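Local coordinates for protein ureidoglycolate hydrolase (Arabidopsis thaliana, PDB 4PXE) that hydrolyses (S)-ureidoglycolate to glyoxylate, ammonium and carbon dioxide as a manganese-dependent homodimeric amidohydrolase in the last step of plant purine breakdown, at residues 233-238 and 299-304; 262-267 and 281-286. All coordinates share one frame; numbering follows the deposited sequence.

Contacts 1 and 2 lie in the dimerization region and share one sheet: contact 1 joins two of its strands, and contact 2 lays a helix on the same face that carries the apolar side chains of contact 1. Contact 1 has a mixed character, apolar on the helix side and charged, partly exposed on the other; contact 2, on the next strand, is wholly buried. Backbone hydrogen bonds bind contact 1, whereas contact 2 has none and rests on methyl groups. Strands 280-289 and 295-308 connect them through a probable hydrogen bond from E303 N to I285 O (3.0 Å), and I304 CD1 packs 3.9 Å from V267 CG2. Both contacts also touch the second subunit.

Contact 1 of 2, residues 233-238 and 299-304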
loop_
_atom_site.group_PDB
_atom_site.type_symbol
_atom_site.label_atom_id
_atom_site.label_comp_id
_atom_site.label_asym_id
_atom_site.label_seq_id
_atom_site.Cartn_x
_atom_site.Cartn_y
_atom_site.Cartn_z
ATOM N N SER A 233 7.548 -13.326 14.026
ATOM C CA SER A 233 7.241 -12.519 12.854
ATOM C C SER A 233 8.512 -12.179 12.087
ATOM O O SER A 233 9.595 -12.069 12.666
ATOM C CB SER A 233 6.463 -11.257 13.217
ATOM O OG SER A 233 7.300 -10.290 13.798
ATOM N N LEU A 234 8.356 -12.045 10.774
ATOM C CA LEU A 234 9.465 -11.822 9.863
ATOM C C LEU A 234 9.153 -10.635 8.959
ATOM O O LEU A 234 8.001 -10.426 8.577
ATOM C CB LEU A 234 9.655 -13.050 8.967
ATOM C CG LEU A 234 9.546 -14.465 9.539
ATOM C CD1 LEU A 234 9.638 -15.500 8.432
ATOM C CD2 LEU A 234 10.648 -14.688 10.553
ATOM N N LYS A 235 10.183 -9.866 8.624
ATOM C CA LYS A 235 10.096 -8.844 7.583
ATOM C C LYS A 235 11.031 -9.240 6.451
ATOM O O LYS A 235 12.201 -9.543 6.688
ATOM C CB LYS A 235 10.552 -7.490 8.115
ATOM C CG LYS A 235 9.497 -6.690 8.837
ATOM C CD LYS A 235 9.784 -5.195 8.705
ATOM C CE LYS A 235 11.112 -4.816 9.356
ATOM N NZ LYS A 235 11.399 -3.356 9.202
ATOM N N VAL A 236 10.525 -9.215 5.220
ATOM C CA VAL A 236 11.302 -9.623 4.062
ATOM C C VAL A 236 11.167 -8.590 2.960
ATOM O O VAL A 236 10.068 -8.094 2.686
ATOM C CB VAL A 236 10.833 -10.995 3.537
ATOM C CG1 VAL A 236 11.686 -11.455 2.367
ATOM C CG2 VAL A 236 10.869 -12.035 4.661
ATOM N N GLU A 237 12.288 -8.245 2.339
ATOM C CA GLU A 237 12.257 -7.385 1.164
ATOM C C GLU A 237 13.064 -7.968 0.018
ATOM O O GLU A 237 14.142 -8.538 0.222
ATOM C CB GLU A 237 12.741 -5.969 1.491
ATOM C CG GLU A 237 11.872 -5.272 2.527
ATOM C CD GLU A 237 12.115 -3.778 2.614
ATOM O OE1 GLU A 237 13.178 -3.305 2.149
ATOM O OE2 GLU A 237 11.232 -3.074 3.153
ATOM N N PHE A 238 12.518 -7.834 -1.186
ATOM C CA PHE A 238 13.217 -8.191 -2.415
ATOM C C PHE A 238 13.447 -6.924 -3.233
ATOM O O PHE A 238 12.595 -6.035 -3.239
ATOM C CB PHE A 238 12.381 -9.150 -3.258
ATOM C CG PHE A 238 12.165 -10.505 -2.639
ATOM C CD1 PHE A 238 13.171 -11.465 -2.658
ATOM C CD2 PHE A 238 10.934 -10.833 -2.092
ATOM C CE1 PHE A 238 12.952 -12.720 -2.126
ATOM C CE2 PHE A 238 10.711 -12.093 -1.560
ATOM C CZ PHE A 238 11.719 -13.032 -1.576
ATOM N N LYS A 299 10.805 -3.029 -5.732
ATOM C CA LYS A 299 10.930 -3.445 -4.344
ATOM C C LYS A 299 9.621 -4.063 -3.893
ATOM O O LYS A 299 8.547 -3.581 -4.239
ATOM C CB LYS A 299 11.274 -2.266 -3.441
ATOM C CG LYS A 299 12.651 -1.675 -3.644
ATOM C CD LYS A 299 13.086 -0.889 -2.417
ATOM C CE LYS A 299 12.025 0.115 -1.986
ATOM N NZ LYS A 299 12.464 0.889 -0.786
ATOM N N SER A 300 9.711 -5.147 -3.135
ATOM C CA SER A 300 8.535 -5.685 -2.473
ATOM C C SER A 300 8.861 -5.901 -1.007
ATOM O O SER A 300 10.009 -6.142 -0.644
ATOM C CB SER A 300 8.075 -6.981 -3.131
ATOM O OG SER A 300 9.075 -7.986 -3.059
ATOM N N HIS A 301 7.835 -5.804 -0.172
ATOM C CA HIS A 301 7.981 -5.815 1.274
ATOM C C HIS A 301 6.887 -6.715 1.819
ATOM O O HIS A 301 5.701 -6.445 1.599
ATOM C CB HIS A 301 7.810 -4.378 1.798
ATOM C CG HIS A 301 7.753 -4.264 3.292
ATOM N ND1 HIS A 301 8.859 -3.973 4.064
ATOM C CD2 HIS A 301 6.712 -4.372 4.152
ATOM C CE1 HIS A 301 8.503 -3.928 5.338
ATOM N NE2 HIS A 301 7.206 -4.165 5.418
ATOM N N LEU A 302 7.284 -7.788 2.502
ATOM C CA LEU A 302 6.333 -8.712 3.128
ATOM C C LEU A 302 6.525 -8.711 4.622
ATOM O O LEU A 302 7.652 -8.624 5.111
ATOM C CB LEU A 302 6.560 -10.153 2.679
ATOM C CG LEU A 302 6.531 -10.506 1.207
ATOM C CD1 LEU A 302 7.928 -10.318 0.641
ATOM C CD2 LEU A 302 6.030 -11.934 1.004
ATOM N N GLU A 303 5.425 -8.840 5.355
ATOM C CA GLU A 303 5.511 -9.095 6.785
ATOM C C GLU A 303 4.728 -10.364 7.064
ATOM O O GLU A 303 3.559 -10.496 6.675
ATOM C CB GLU A 303 5.010 -7.898 7.598
ATOM C CG GLU A 303 5.742 -6.635 7.206
ATOM C CD GLU A 303 5.481 -5.460 8.122
ATOM O OE1 GLU A 303 5.057 -5.663 9.281
ATOM O OE2 GLU A 303 5.714 -4.319 7.677
ATOM N N ILE A 304 5.403 -11.302 7.722
ATOM C CA ILE A 304 4.946 -12.673 7.856
ATOM C C ILE A 304 4.785 -13.015 9.327
ATOM O O ILE A 304 5.674 -12.739 10.127
ATOM C CB ILE A 304 5.979 -13.634 7.239
ATOM C CG1 ILE A 304 6.213 -13.281 5.760
ATOM C CG2 ILE A 304 5.527 -15.081 7.379
ATOM C CD1 ILE A 304 7.396 -14.019 5.110
HETATM O O HOH W 1 13.476 -0.329 1.937
#
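The H301 imidazole is held at its edge, in plane, by two carboxylates: ND1 donates across the strands to E237 OE2 (2.7 Å), and NE2 donates to OE2 of E303 on its own strand (2.7 Å). K235 CD approaches the ring obliquely, 3.8 Å from H301 CE1. The F238 ring has S300 OG at its edge, 3.5 Å from CD2, while L302 CD1 lies oblique to it; S300 OG itself bonds to A256 O in helix 256-272. These side chains stand on two faces of an antiparallel sheet in the M20 dimerization domain, with L234-I304, V236-L302 and F238-S300 as hydrogen-bonded pairs. Those three pairs face helices 256-272 and 311-332, and there V236 CG2 meets I304 CD1 at 4.0 Å.

With CG anti to the backbone N (chi1 172°), the H301 ring stands on the polar face beside E237, whose carboxylate, turned 73° from the ring plane, offers an anti lone pair to ND1. Donation from both nitrogens between two carboxylates would probably stabilise a protonated imidazole. An alanine here would probably leave E237 OE2 and E303 OE2 each without its imidazole N-H, two neighbouring carboxylates losing the group between them. The other E237 oxygen, OE1, accepts a water hydrogen bond at 3.0 Å, and that same water accepts one from K299 NZ.

Contact 2 of 2, residues 262-267 and 281-286; sequences ELALAV and GTVGIL
V283, V267 and A264 carry this helix-on-strand contact, and one methyl group, V283 CG2, touches both helix residues. It sits 3.8 Å from A264 CB and equally near A264 CA, resting against the helix backbone at a position where the small alanine lets the strand come close. V283 CG1 is anti to the backbone N (chi1 178°), which leaves CG2 anti to the carbonyl carbon and directed at the helix. One turn further on, V267 CG2 lies 4.2 Å from V283 CG2, the two valines crossing at a slant.

The other V267 branch lies over the strand backbone: CG1 is 4.1 Å from G281 C and just as far from T282 N. G281 has no side chain to intervene, and a beta carbon on it would come within a tight 3.3 Å of V267 CG1. Helices 256-272 and 311-332 pack on one face of the four-stranded antiparallel sheet of the M20 dimerization domain, a ferredoxin-like fold. Segments 262-267 and 281-286 run at 149°, their axes 8.2 Å apart at closest.

V283 also touches I304 of the adjoining strand, and I321 of helix 311-332 lies against V267, so the valine methyls are enclosed by both layers. T282 points away from the helix, and its OG1 is hydrogen-bonded to NH1 of R253 of the second subunit, an arginine probably needed for dimerization, as in related enzymes. Beyond V283 the strand is irregular: T282 pairs with D305 but I285 with E303, consistent with a beta bulge round G284, whose psi is -19°.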
loop_
_atom_site.group_PDB
_atom_site.type_symbol
_atom_site.label_atom_id
_atom_site.label_comp_id
_atom_site.label_asym_id
_atom_site.label_seq_id
_atom_site.Cartn_x
_atom_site.Cartn_y
_atom_site.Cartn_z
ATOM N N GLU A 262 5.578 -15.546 -4.779
ATOM C CA GLU A 262 6.113 -16.887 -4.583
ATOM C C GLU A 262 6.441 -17.149 -3.127
ATOM O O GLU A 262 6.205 -18.260 -2.628
ATOM C CB GLU A 262 7.337 -17.120 -5.477
ATOM C CG GLU A 262 6.941 -17.196 -6.931
ATOM C CD GLU A 262 8.109 -17.221 -7.900
ATOM O OE1 GLU A 262 9.145 -16.584 -7.621
ATOM O OE2 GLU A 262 7.966 -17.870 -8.956
ATOM N N LEU A 263 6.970 -16.145 -2.428
ATOM C CA LEU A 263 7.295 -16.339 -1.016
ATOM C C LEU A 263 6.030 -16.512 -0.188
ATOM O O LEU A 263 5.998 -17.357 0.704
ATOM C CB LEU A 263 8.176 -15.218 -0.453
ATOM C CG LEU A 263 8.693 -15.456 0.975
ATOM C CD1 LEU A 263 9.487 -16.773 1.104
ATOM C CD2 LEU A 263 9.512 -14.282 1.471
ATOM N N ALA A 264 4.987 -15.746 -0.487
ATOM C CA ALA A 264 3.736 -15.881 0.272
ATOM C C ALA A 264 3.174 -17.285 0.122
ATOM O O ALA A 264 2.683 -17.866 1.099
ATOM C CB ALA A 264 2.719 -14.847 -0.190
ATOM N N LEU A 265 3.234 -17.836 -1.087
ATOM C CA LEU A 265 2.754 -19.191 -1.327
ATOM C C LEU A 265 3.664 -20.224 -0.650
ATOM O O LEU A 265 3.187 -21.273 -0.187
ATOM C CB LEU A 265 2.603 -19.458 -2.830
ATOM C CG LEU A 265 1.423 -18.675 -3.415
ATOM C CD1 LEU A 265 1.556 -18.471 -4.922
ATOM C CD2 LEU A 265 0.099 -19.354 -3.085
ATOM N N ALA A 266 4.956 -19.927 -0.552
ATOM C CA ALA A 266 5.870 -20.829 0.160
ATOM C C ALA A 266 5.583 -20.865 1.657
ATOM O O ALA A 266 5.688 -21.920 2.287
ATOM C CB ALA A 266 7.343 -20.467 -0.098
ATOM N N VAL A 267 5.229 -19.717 2.232
ATOM C CA VAL A 267 4.848 -19.666 3.643
ATOM C C VAL A 267 3.711 -20.651 3.899
ATOM O O VAL A 267 3.803 -21.487 4.802
ATOM C CB VAL A 267 4.429 -18.244 4.075
ATOM C CG1 VAL A 267 3.785 -18.275 5.454
ATOM C CG2 VAL A 267 5.632 -17.300 4.065
ATOM N N GLY A 281 0.501 -19.749 9.603
ATOM C CA GLY A 281 1.384 -18.752 9.027
ATOM C C GLY A 281 0.598 -17.898 8.058
ATOM O O GLY A 281 -0.316 -18.384 7.404
ATOM N N THR A 282 0.949 -16.619 7.987
ATOM C CA THR A 282 0.147 -15.649 7.246
ATOM C C THR A 282 1.053 -14.572 6.672
ATOM O O THR A 282 2.014 -14.142 7.313
ATOM C CB THR A 282 -0.860 -14.956 8.199
ATOM O OG1 THR A 282 -1.536 -15.939 8.997
ATOM C CG2 THR A 282 -1.893 -14.136 7.441
ATOM N N VAL A 283 0.731 -14.124 5.465
ATOM C CA VAL A 283 1.282 -12.882 4.950
ATOM C C VAL A 283 0.168 -11.834 4.963
ATOM O O VAL A 283 -0.675 -11.797 4.073
ATOM C CB VAL A 283 1.837 -13.070 3.530
ATOM C CG1 VAL A 283 2.368 -11.743 2.982
ATOM C CG2 VAL A 283 2.931 -14.150 3.530
ATOM N N GLY A 284 0.164 -10.997 6.000
ATOM C CA GLY A 284 -0.864 -9.980 6.145
ATOM C C GLY A 284 -0.500 -8.669 5.477
ATOM O O GLY A 284 -1.369 -7.847 5.210
ATOM N N ILE A 285 0.792 -8.476 5.223
ATOM C CA ILE A 285 1.279 -7.275 4.556
ATOM C C ILE A 285 2.137 -7.665 3.356
ATOM O O ILE A 285 3.051 -8.487 3.474
ATOM C CB ILE A 285 2.087 -6.386 5.524
ATOM C CG1 ILE A 285 1.150 -5.728 6.540
ATOM C CG2 ILE A 285 2.906 -5.336 4.754
ATOM C CD1 ILE A 285 1.871 -5.005 7.667
ATOM N N LEU A 286 1.811 -7.094 2.199
ATOM C CA LEU A 286 2.596 -7.301 0.984
ATOM C C LEU A 286 2.480 -5.994 0.220
ATOM O O LEU A 286 1.403 -5.675 -0.294
ATOM C CB LEU A 286 2.049 -8.482 0.165
ATOM C CG LEU A 286 2.963 -9.088 -0.913
ATOM C CD1 LEU A 286 2.376 -10.372 -1.499
ATOM C CD2 LEU A 286 3.245 -8.095 -2.043
#